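Mitomycin biosynthesis 6-O-methyltransferase (Streptomyces lavendulae, PDB 3GWZ) transfers the methyl group of S-adenosyl-L-methionine to the quinone hydroxyl of 6-demethylmitomycins A and B, forming the methoxy group of mitomycins A and B. Local coordinates at residues R132-A136 against P137-R141; L309-E312 against R313-A316; L104-D107 against D108-A111; A38-T41 against V42-L46. One frame throughout, in Å; residues are numbered along the deposited sequence.

Contact 1: residues R132-A136 against P137-R141; sequences RFQAA and PWHWR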
loop_
_atom_site.group_PDB
_atom_site.type_symbol
_atom_site.label_atom_id
_atom_site.label_comp_id
_atom_site.label_asym_id
_atom_site.label_seq_id
_atom_site.Cartn_x
_atom_site.Cartn_y
_atom_site.Cartn_z
ATOM N N ARG A 132 -4.596 14.840 -5.317
ATOM C CA ARG A 132 -3.495 15.349 -4.498
ATOM C C ARG A 132 -2.825 16.581 -5.096
ATOM O O ARG A 132 -2.368 17.459 -4.368
ATOM C CB ARG A 132 -2.466 14.242 -4.226
ATOM C CG ARG A 132 -2.997 13.195 -3.248
ATOM C CD ARG A 132 -2.199 11.901 -3.236
ATOM N NE ARG A 132 -2.714 11.021 -2.191
ATOM C CZ ARG A 132 -3.809 10.273 -2.313
ATOM N NH1 ARG A 132 -4.497 10.276 -3.450
ATOM N NH2 ARG A 132 -4.211 9.510 -1.300
ATOM N N PHE A 133 -2.765 16.626 -6.427
ATOM C CA PHE A 133 -2.261 17.783 -7.180
ATOM C C PHE A 133 -3.153 18.995 -6.904
ATOM O O PHE A 133 -2.671 20.075 -6.569
ATOM C CB PHE A 133 -2.264 17.405 -8.676
ATOM C CG PHE A 133 -1.821 18.507 -9.633
ATOM C CD1 PHE A 133 -0.702 19.276 -9.379
ATOM C CD2 PHE A 133 -2.506 18.703 -10.830
ATOM C CE1 PHE A 133 -0.292 20.270 -10.287
ATOM C CE2 PHE A 133 -2.106 19.685 -11.748
ATOM C CZ PHE A 133 -0.989 20.467 -11.467
ATOM N N GLN A 134 -4.461 18.795 -7.020
ATOM C CA GLN A 134 -5.444 19.857 -6.798
ATOM C C GLN A 134 -5.512 20.324 -5.340
ATOM O O GLN A 134 -5.974 21.429 -5.054
ATOM C CB GLN A 134 -6.830 19.373 -7.219
ATOM C CG GLN A 134 -6.971 19.120 -8.706
ATOM C CD GLN A 134 -8.251 18.388 -9.039
ATOM O OE1 GLN A 134 -9.096 18.159 -8.166
ATOM N NE2 GLN A 134 -8.400 17.999 -10.300
ATOM N N ALA A 135 -5.075 19.471 -4.423
ATOM C CA ALA A 135 -5.090 19.808 -3.001
ATOM C C ALA A 135 -4.144 20.968 -2.692
ATOM O O ALA A 135 -4.370 21.730 -1.750
ATOM C CB ALA A 135 -4.722 18.589 -2.168
ATOM N N ALA A 136 -3.082 21.095 -3.486
ATOM C CA ALA A 136 -2.106 22.163 -3.302
ATOM C C ALA A 136 -2.754 23.541 -3.317
ATOM O O ALA A 136 -3.575 23.842 -4.186
ATOM C CB ALA A 136 -1.007 22.093 -4.368
ATOM N N PRO A 137 -2.365 24.397 -2.360
ATOM C CA PRO A 137 -2.964 25.732 -2.242
ATOM C C PRO A 137 -2.756 26.558 -3.507
ATOM O O PRO A 137 -3.630 27.340 -3.873
ATOM C CB PRO A 137 -2.220 26.345 -1.046
ATOM C CG PRO A 137 -0.957 25.513 -0.916
ATOM C CD PRO A 137 -1.417 24.129 -1.266
ATOM N N TRP A 138 -1.622 26.373 -4.182
ATOM C CA TRP A 138 -1.326 27.175 -5.370
ATOM C C TRP A 138 -2.153 26.751 -6.575
ATOM O O TRP A 138 -2.365 27.533 -7.510
ATOM C CB TRP A 138 0.180 27.158 -5.691
ATOM C CG TRP A 138 0.849 25.815 -5.535
ATOM C CD1 TRP A 138 1.614 25.406 -4.486
ATOM C CD2 TRP A 138 0.817 24.714 -6.460
ATOM N NE1 TRP A 138 2.071 24.132 -4.698
ATOM C CE2 TRP A 138 1.594 23.679 -5.900
ATOM C CE3 TRP A 138 0.208 24.506 -7.704
ATOM C CZ2 TRP A 138 1.778 22.450 -6.535
ATOM C CZ3 TRP A 138 0.387 23.282 -8.338
ATOM C CH2 TRP A 138 1.175 22.269 -7.751
ATOM N N HIS A 139 -2.608 25.501 -6.564
ATOM C CA HIS A 139 -3.502 25.024 -7.603
ATOM C C HIS A 139 -4.860 25.705 -7.385
ATOM O O HIS A 139 -5.365 26.398 -8.260
ATOM C CB HIS A 139 -3.613 23.503 -7.516
ATOM C CG HIS A 139 -4.348 22.863 -8.654
ATOM N ND1 HIS A 139 -5.697 23.045 -8.868
ATOM C CD2 HIS A 139 -3.931 21.989 -9.605
ATOM C CE1 HIS A 139 -6.071 22.346 -9.925
ATOM N NE2 HIS A 139 -5.020 21.691 -10.388
ATOM N N TRP A 140 -5.435 25.522 -6.198
ATOM C CA TRP A 140 -6.703 26.169 -5.857
ATOM C C TRP A 140 -6.627 27.690 -6.067
ATOM O O TRP A 140 -7.591 28.304 -6.512
ATOM C CB TRP A 140 -7.080 25.846 -4.405
ATOM C CG TRP A 140 -8.470 26.257 -3.967
ATOM C CD1 TRP A 140 -8.816 27.384 -3.270
ATOM C CD2 TRP A 140 -9.683 25.507 -4.140
ATOM N NE1 TRP A 140 -10.170 27.395 -3.026
ATOM C CE2 TRP A 140 -10.726 26.255 -3.550
ATOM C CE3 TRP A 140 -9.990 24.287 -4.755
ATOM C CZ2 TRP A 140 -12.051 25.823 -3.553
ATOM C CZ3 TRP A 140 -11.306 23.858 -4.761
ATOM C CH2 TRP A 140 -12.324 24.622 -4.156
ATOM N N ARG A 141 -5.491 28.301 -5.745
ATOM C CA ARG A 141 -5.407 29.763 -5.869
ATOM C C ARG A 141 -5.413 30.257 -7.311
ATOM O O ARG A 141 -5.859 31.371 -7.593
ATOM C CB ARG A 141 -4.215 30.364 -5.116
ATOM C CG ARG A 141 -4.416 31.868 -4.901
ATOM C CD ARG A 141 -3.338 32.534 -4.068
ATOM N NE ARG A 141 -3.373 32.107 -2.674
ATOM C CZ ARG A 141 -3.216 32.925 -1.640
ATOM N NH1 ARG A 141 -3.031 34.227 -1.843
ATOM N NH2 ARG A 141 -3.249 32.441 -0.403
HETATM O O HOH W 1 -7.434 23.148 -6.796
HETATM O O HOH W 2 -5.889 19.287 -11.986
#
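Phe133 receives the edge of the His139 imidazole on one face: CD2 of His139 lies over the ring centre, 3.6 Å from CE2 of Phe133, an edge-to-face pair (planes at 83°). Its CE1 also meets CH2 of Trp138 obliquely at 3.5 Å. Gln134 covers a face of the same imidazole, its CA 3.7 Å from the ring centroid and its CG near CE1 and NE2 of His139. Both imidazole nitrogens are bridged to Gln134 by water: one joins ND1 to the backbone O, the other NE2 to the amide NE2, while OE1 of Gln134 pairs with His56. Ala136, the N-cap of helix 137-144, sets its CB 3.4 Å from CE2 of Trp138; chi1 of 41° places CG of Trp138 between N and carbonyl carbon, laying the six-membered ring over that methyl. The O of Ala136 accepts a nearly straight bond (167°) from N of Trp140 at 3.2 Å and a weak one from N of His139. The chemistry implies an imidazole held by two waters, Gln134 over one face and Phe133 at its edge; Trp140 of helix 137-144 stacks on, and its NE1 bonds to the O of, Trp140 of the second subunit.

Contact 2: residues L309-E312 against R313-A316; sequences LIDE and RPAA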
loop_
_atom_site.group_PDB
_atom_site.type_symbol
_atom_site.label_atom_id
_atom_site.label_comp_id
_atom_site.label_asym_id
_atom_site.label_seq_id
_atom_site.Cartn_x
_atom_site.Cartn_y
_atom_site.Cartn_z
ATOM N N LEU A 309 -8.297 16.569 -28.996
ATOM C CA LEU A 309 -8.845 17.345 -30.102
ATOM C C LEU A 309 -10.293 17.727 -29.851
ATOM O O LEU A 309 -11.099 16.896 -29.441
ATOM C CB LEU A 309 -8.721 16.599 -31.435
ATOM C CG LEU A 309 -7.502 17.001 -32.276
ATOM C CD1 LEU A 309 -6.234 16.820 -31.479
ATOM C CD2 LEU A 309 -7.440 16.207 -33.564
ATOM N N ILE A 310 -10.606 18.992 -30.105
ATOM C CA ILE A 310 -11.968 19.500 -29.995
ATOM C C ILE A 310 -12.730 19.206 -31.278
ATOM O O ILE A 310 -12.325 19.646 -32.359
ATOM C CB ILE A 310 -11.965 21.022 -29.810
ATOM C CG1 ILE A 310 -11.247 21.394 -28.511
ATOM C CG2 ILE A 310 -13.402 21.581 -29.866
ATOM C CD1 ILE A 310 -11.929 20.847 -27.281
ATOM N N ASP A 311 -13.818 18.453 -31.157
ATOM C CA ASP A 311 -14.685 18.188 -32.293
ATOM C C ASP A 311 -15.987 18.968 -32.153
ATOM O O ASP A 311 -16.057 19.952 -31.411
ATOM C CB ASP A 311 -14.947 16.686 -32.463
ATOM C CG ASP A 311 -15.662 16.073 -31.275
ATOM O OD1 ASP A 311 -16.231 16.823 -30.454
ATOM O OD2 ASP A 311 -15.659 14.829 -31.165
ATOM N N GLU A 312 -17.020 18.513 -32.855
ATOM C CA GLU A 312 -18.257 19.276 -32.974
ATOM C C GLU A 312 -19.063 19.319 -31.682
ATOM O O GLU A 312 -19.763 20.289 -31.423
ATOM C CB GLU A 312 -19.113 18.725 -34.122
ATOM C CG GLU A 312 -18.501 18.927 -35.507
ATOM C CD GLU A 312 -17.119 18.290 -35.649
ATOM O OE1 GLU A 312 -16.895 17.198 -35.078
ATOM O OE2 GLU A 312 -16.256 18.884 -36.335
ATOM N N ARG A 313 -18.983 18.264 -30.881
ATOM C CA ARG A 313 -19.703 18.245 -29.609
ATOM C C ARG A 313 -18.812 17.700 -28.497
ATOM O O ARG A 313 -18.933 16.544 -28.109
ATOM C CB ARG A 313 -20.991 17.421 -29.719
ATOM C CG ARG A 313 -22.022 17.777 -28.655
ATOM C CD ARG A 313 -23.083 16.705 -28.518
ATOM N NE ARG A 313 -22.483 15.389 -28.342
ATOM C CZ ARG A 313 -23.148 14.308 -27.949
ATOM N NH1 ARG A 313 -24.445 14.385 -27.677
ATOM N NH2 ARG A 313 -22.511 13.153 -27.822
ATOM N N PRO A 314 -17.893 18.537 -27.996
ATOM C CA PRO A 314 -16.947 18.099 -26.961
ATOM C C PRO A 314 -17.678 17.731 -25.666
ATOM O O PRO A 314 -18.668 18.374 -25.314
ATOM C CB PRO A 314 -16.070 19.336 -26.728
ATOM C CG PRO A 314 -16.399 20.294 -27.832
ATOM C CD PRO A 314 -17.769 19.969 -28.312
ATOM N N ALA A 315 -17.201 16.701 -24.979
ATOM C CA ALA A 315 -17.746 16.349 -23.674
ATOM C C ALA A 315 -17.383 17.426 -22.663
ATOM O O ALA A 315 -16.358 18.098 -22.802
ATOM C CB ALA A 315 -17.204 15.006 -23.224
ATOM N N ALA A 316 -18.226 17.597 -21.652
ATOM C CA ALA A 316 -17.947 18.555 -20.587
ATOM C C ALA A 316 -16.543 18.369 -20.004
ATOM O O ALA A 316 -15.843 19.343 -19.763
ATOM C CB ALA A 316 -18.994 18.461 -19.493
#
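Asp311 turns its carboxylate toward the backbone of Arg313 because chi1 of 62° places CG between its own backbone N and carbonyl carbon, while chi2 of 16° swings OD1 forward. OD1 then lies 3.1 Å from N of Arg313, a hydrogen bond that its N-H...O angle of 130° marks as weak. The same oxygen passes 3.4 Å from the carbonyl carbon C of Arg313, so of the two carboxylate oxygens it is OD1 that is tucked against the bend. The second joint is apolar. In Ile310 the CG2 branch stands opposite the backbone N, and this methyl meets CG of Pro314 at 3.8 Å, the two side chains crossing at a slant. The proline ring also rests beside the backbone of Asp311, with CD 3.5 Å from its O. The guanidinium of Arg313 does not pair with the carboxylate: NE of Arg313 and OD1 of Asp311 are 6.8 Å apart, so any attraction between them would act only at a distance. Leu319 of helix 316-329 touches both Ile310 and Pro314, and Arg93 of the second subunit packs on the same two residues. The arrangement is an Asx turn, weakly bonded, backed by an isoleucine-proline contact. It belongs to the connection from strand 302-308, which ends at the substrate-binding Asn308, to helix 316-329 in the class I, Rossmann-like methyltransferase domain.

Contact 3: residues L104-D107 against D108-A111; sequences LGHD and DLFA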
loop_
_atom_site.group_PDB
_atom_site.type_symbol
_atom_site.label_atom_id
_atom_site.label_comp_id
_atom_site.label_asym_id
_atom_site.label_seq_id
_atom_site.Cartn_x
_atom_site.Cartn_y
_atom_site.Cartn_z
ATOM N N LEU A 104 -20.897 4.300 9.098
ATOM C CA LEU A 104 -21.533 3.051 9.534
ATOM C C LEU A 104 -22.755 3.299 10.426
ATOM O O LEU A 104 -23.576 2.405 10.627
ATOM C CB LEU A 104 -20.530 2.107 10.208
ATOM C CG LEU A 104 -19.426 1.552 9.292
ATOM C CD1 LEU A 104 -18.798 0.309 9.897
ATOM C CD2 LEU A 104 -19.946 1.259 7.888
ATOM N N GLY A 105 -22.871 4.519 10.946
ATOM C CA GLY A 105 -24.014 4.906 11.753
ATOM C C GLY A 105 -24.019 4.306 13.150
ATOM O O GLY A 105 -25.046 4.313 13.824
ATOM N N HIS A 106 -22.878 3.773 13.583
ATOM C CA HIS A 106 -22.734 3.301 14.959
ATOM C C HIS A 106 -21.281 3.347 15.414
ATOM O O HIS A 106 -20.358 3.205 14.606
ATOM C CB HIS A 106 -23.297 1.883 15.127
ATOM C CG HIS A 106 -22.546 0.830 14.365
ATOM N ND1 HIS A 106 -21.439 0.187 14.876
ATOM C CD2 HIS A 106 -22.754 0.299 13.136
ATOM C CE1 HIS A 106 -20.995 -0.691 13.993
ATOM N NE2 HIS A 106 -21.775 -0.640 12.928
ATOM N N ASP A 107 -21.088 3.568 16.708
ATOM C CA ASP A 107 -19.765 3.499 17.317
ATOM C C ASP A 107 -18.771 4.503 16.723
ATOM O O ASP A 107 -17.559 4.349 16.867
ATOM C CB ASP A 107 -19.237 2.056 17.240
ATOM C CG ASP A 107 -20.074 1.093 18.076
ATOM O OD1 ASP A 107 -20.061 1.223 19.315
ATOM O OD2 ASP A 107 -20.766 0.233 17.500
ATOM N N ASP A 108 -19.293 5.534 16.067
ATOM C CA ASP A 108 -18.462 6.591 15.490
ATOM C C ASP A 108 -17.573 6.057 14.370
ATOM O O ASP A 108 -16.523 6.628 14.068
ATOM C CB ASP A 108 -17.606 7.265 16.568
ATOM C CG ASP A 108 -17.026 8.599 16.104
ATOM O OD1 ASP A 108 -17.689 9.274 15.287
ATOM O OD2 ASP A 108 -15.915 8.972 16.545
ATOM N N LEU A 109 -18.009 4.971 13.744
ATOM C CA LEU A 109 -17.206 4.299 12.726
ATOM C C LEU A 109 -17.423 4.806 11.304
ATOM O O LEU A 109 -18.539 5.133 10.906
ATOM C CB LEU A 109 -17.478 2.795 12.756
ATOM C CG LEU A 109 -16.951 2.077 13.993
ATOM C CD1 LEU A 109 -17.462 0.647 14.004
ATOM C CD2 LEU A 109 -15.431 2.118 14.005
ATOM N N PHE A 110 -16.339 4.847 10.541
ATOM C CA PHE A 110 -16.399 5.129 9.119
ATOM C C PHE A 110 -15.614 4.067 8.367
ATOM O O PHE A 110 -14.691 3.477 8.921
ATOM C CB PHE A 110 -15.837 6.525 8.834
ATOM C CG PHE A 110 -16.685 7.625 9.382
ATOM C CD1 PHE A 110 -17.646 8.230 8.590
ATOM C CD2 PHE A 110 -16.544 8.038 10.695
ATOM C CE1 PHE A 110 -18.444 9.251 9.098
ATOM C CE2 PHE A 110 -17.332 9.045 11.204
ATOM C CZ PHE A 110 -18.287 9.650 10.401
ATOM N N ALA A 111 -15.984 3.821 7.115
ATOM C CA ALA A 111 -15.355 2.759 6.327
ATOM C C ALA A 111 -15.038 3.198 4.908
ATOM O O ALA A 111 -15.649 4.124 4.379
ATOM C CB ALA A 111 -16.248 1.524 6.286
#
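Leu104 and Leu109 meet at a slant next to the type I' turn (His106 to Leu109) of a beta hairpin. CD1 of Leu104 approaches CB of Leu109 at 4.0 Å, and its other methyl, CD2, reaches CB of Ala111 at the same distance, so one leucine spans two residues on the same side of strand 109-111. Beneath this contact the backbone is paired by two bonds. N of Leu104 donates to O of Leu109 at 3.1 Å with an N-H...O angle of 158°, the donor tilted from the carbonyl plane. N of Leu109 in turn donates to O of His106, also at 3.1 Å, and here the donor stands above the carbonyl plane, not on a lone pair. The positive phi angles of Asp107 (60°) and Asp108 (65°) are those of the two central residues of a type I' turn and reverse the chain. Flanking the tip, CE1 of His106 comes 3.8 Å from CD1 of Leu109 in an oblique approach.

Farther out, Asp108 forms a salt bridge with Arg89, and its backbone pairs with Ala74, tying the turn to the start of helix 74-81. Strand 109-111 is the middle one of a three-stranded antiparallel sheet in the dimerisation region, and Thr246 and Gly247 of the third subunit pack against the hairpin. Asp107 helps orient the imidazole: ND1 of His106 donates to its OD2 at 2.7 Å, nearly in the ring plane and on the anti lone pair of that oxygen.

Contact 4: residues A38-T41 against V42-L46; sequences AEET and VNDIL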
loop_
_atom_site.group_PDB
_atom_site.type_symbol
_atom_site.label_atom_id
_atom_site.label_comp_id
_atom_site.label_asym_id
_atom_site.label_seq_id
_atom_site.Cartn_x
_atom_site.Cartn_y
_atom_site.Cartn_z
ATOM N N ALA A 38 -34.747 24.840 -10.136
ATOM C CA ALA A 38 -33.602 25.451 -10.811
ATOM C C ALA A 38 -32.653 26.044 -9.786
ATOM O O ALA A 38 -31.439 25.868 -9.873
ATOM C CB ALA A 38 -34.064 26.528 -11.794
ATOM N N GLU A 39 -33.217 26.746 -8.810
ATOM C CA GLU A 39 -32.420 27.325 -7.738
ATOM C C GLU A 39 -31.638 26.252 -6.987
ATOM O O GLU A 39 -30.460 26.438 -6.694
ATOM C CB GLU A 39 -33.304 28.121 -6.773
ATOM C CG GLU A 39 -33.816 29.430 -7.359
ATOM C CD GLU A 39 -34.886 30.078 -6.498
ATOM O OE1 GLU A 39 -35.284 29.464 -5.485
ATOM O OE2 GLU A 39 -35.329 31.198 -6.834
ATOM N N GLU A 40 -32.294 25.134 -6.690
ATOM C CA GLU A 40 -31.647 24.034 -5.985
ATOM C C GLU A 40 -30.550 23.395 -6.837
ATOM O O GLU A 40 -29.468 23.071 -6.341
ATOM C CB GLU A 40 -32.669 22.975 -5.552
ATOM C CG GLU A 40 -32.014 21.721 -4.969
ATOM C CD GLU A 40 -32.971 20.853 -4.167
ATOM O OE1 GLU A 40 -32.550 19.761 -3.727
ATOM O OE2 GLU A 40 -34.137 21.260 -3.969
ATOM N N THR A 41 -30.833 23.215 -8.121
ATOM C CA THR A 41 -29.835 22.683 -9.040
ATOM C C THR A 41 -28.580 23.567 -9.093
ATOM O O THR A 41 -27.456 23.070 -9.018
ATOM C CB THR A 41 -30.413 22.512 -10.456
ATOM O OG1 THR A 41 -31.478 21.557 -10.413
ATOM C CG2 THR A 41 -29.332 22.032 -11.423
ATOM N N VAL A 42 -28.773 24.874 -9.212
ATOM C CA VAL A 42 -27.641 25.793 -9.273
ATOM C C VAL A 42 -26.909 25.847 -7.934
ATOM O O VAL A 42 -25.679 25.901 -7.890
ATOM C CB VAL A 42 -28.080 27.208 -9.705
ATOM C CG1 VAL A 42 -26.895 28.179 -9.665
ATOM C CG2 VAL A 42 -28.698 27.170 -11.104
ATOM N N ASN A 43 -27.655 25.818 -6.835
ATOM C CA ASN A 43 -27.018 25.823 -5.523
ATOM C C ASN A 43 -26.148 24.590 -5.330
ATOM O O ASN A 43 -25.098 24.659 -4.691
ATOM C CB ASN A 43 -28.054 25.920 -4.396
ATOM C CG ASN A 43 -27.458 26.458 -3.106
ATOM O OD1 ASN A 43 -26.849 27.525 -3.092
ATOM N ND2 ASN A 43 -27.622 25.715 -2.017
ATOM N N ASP A 44 -26.590 23.452 -5.862
ATOM C CA ASP A 44 -25.788 22.230 -5.780
ATOM C C ASP A 44 -24.470 22.433 -6.513
ATOM O O ASP A 44 -23.419 21.941 -6.083
ATOM C CB ASP A 44 -26.519 21.031 -6.396
ATOM C CG ASP A 44 -27.614 20.476 -5.494
ATOM O OD1 ASP A 44 -27.657 20.831 -4.296
ATOM O OD2 ASP A 44 -28.429 19.674 -5.997
ATOM N N ILE A 45 -24.526 23.144 -7.632
ATOM C CA ILE A 45 -23.303 23.434 -8.374
ATOM C C ILE A 45 -22.333 24.245 -7.513
ATOM O O ILE A 45 -21.148 23.923 -7.433
ATOM C CB ILE A 45 -23.583 24.173 -9.702
ATOM C CG1 ILE A 45 -24.367 23.269 -10.658
ATOM C CG2 ILE A 45 -22.264 24.632 -10.345
ATOM C CD1 ILE A 45 -24.868 23.983 -11.931
ATOM N N LEU A 46 -22.834 25.292 -6.859
ATOM C CA LEU A 46 -21.984 26.118 -6.011
ATOM C C LEU A 46 -21.382 25.298 -4.870
ATOM O O LEU A 46 -20.195 25.429 -4.564
ATOM C CB LEU A 46 -22.764 27.310 -5.438
ATOM C CG LEU A 46 -23.451 28.248 -6.429
ATOM C CD1 LEU A 46 -24.222 29.321 -5.685
ATOM C CD2 LEU A 46 -22.423 28.876 -7.362
HETATM O O HOH W 3 -29.685 19.781 -2.638
#
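Val42 donates its backbone N to O of Ala38 at 2.9 Å, the first of four successive i to i+4 bonds that cross this piece of helix 32-61. Asn43 N reaches O of Glu39 and Asp44 N reaches O of Glu40, each at 2.9 Å, and Ile45 N closes the series on O of Thr41 at 3.2 Å. The N-H...O angles fall from 164° at Val42 to 149° at Ile45, yet every one of these N-H groups has its carbonyl. Side chains also pack near these carbonyls: CG2 of Val42 lies 3.3 Å from O of Ala38, and the carboxylate of Asp44 folds back over the helix, its CG 3.3 Å from O of Glu40, with chi1 of -76° setting CG beside the backbone N. The carboxylates of Glu40 and Asp44 do not touch; one water within hydrogen-bonding distance of OE1 of Glu40 (3.1 Å) and OD1 of Asp44 (2.8 Å) has more acceptors than protons and may not serve both. Thr41 OG1 pairs with O of Ala37 one turn back, and Glu39 forms a salt bridge with Arg35. The buried side carries Ala38 and Val42, which pack on Val118 and Val127 of the second subunit. The arrangement is a regular alpha helix with a polar outer side and an apolar side at the homodimer interface, within the O-methyltransferase dimerisation domain.

Contact 1 is the buried member of the set, contact 4 is partly buried, and contacts 2 and 3 lie at the surface. Aromatic faces and bridging waters dominate contact 1, whereas contact 4 is carried by helical backbone bonds. The two surface bends differ: 104-111 closes with two backbone bonds of nearly straight N-H geometry, 309-316 with a single weak one from a backbone N to a side-chain carboxylate. Contacts 3 and 4 both fall in the dimerisation region, though their centres are about 30 Å apart; contact 2 belongs to the methyltransferase domain. Contacts 1, 2 and 4 all touch the second subunit, and Gln134 of one chain packs on Leu46 of the other, joining contacts 1 and 4 across the dimer.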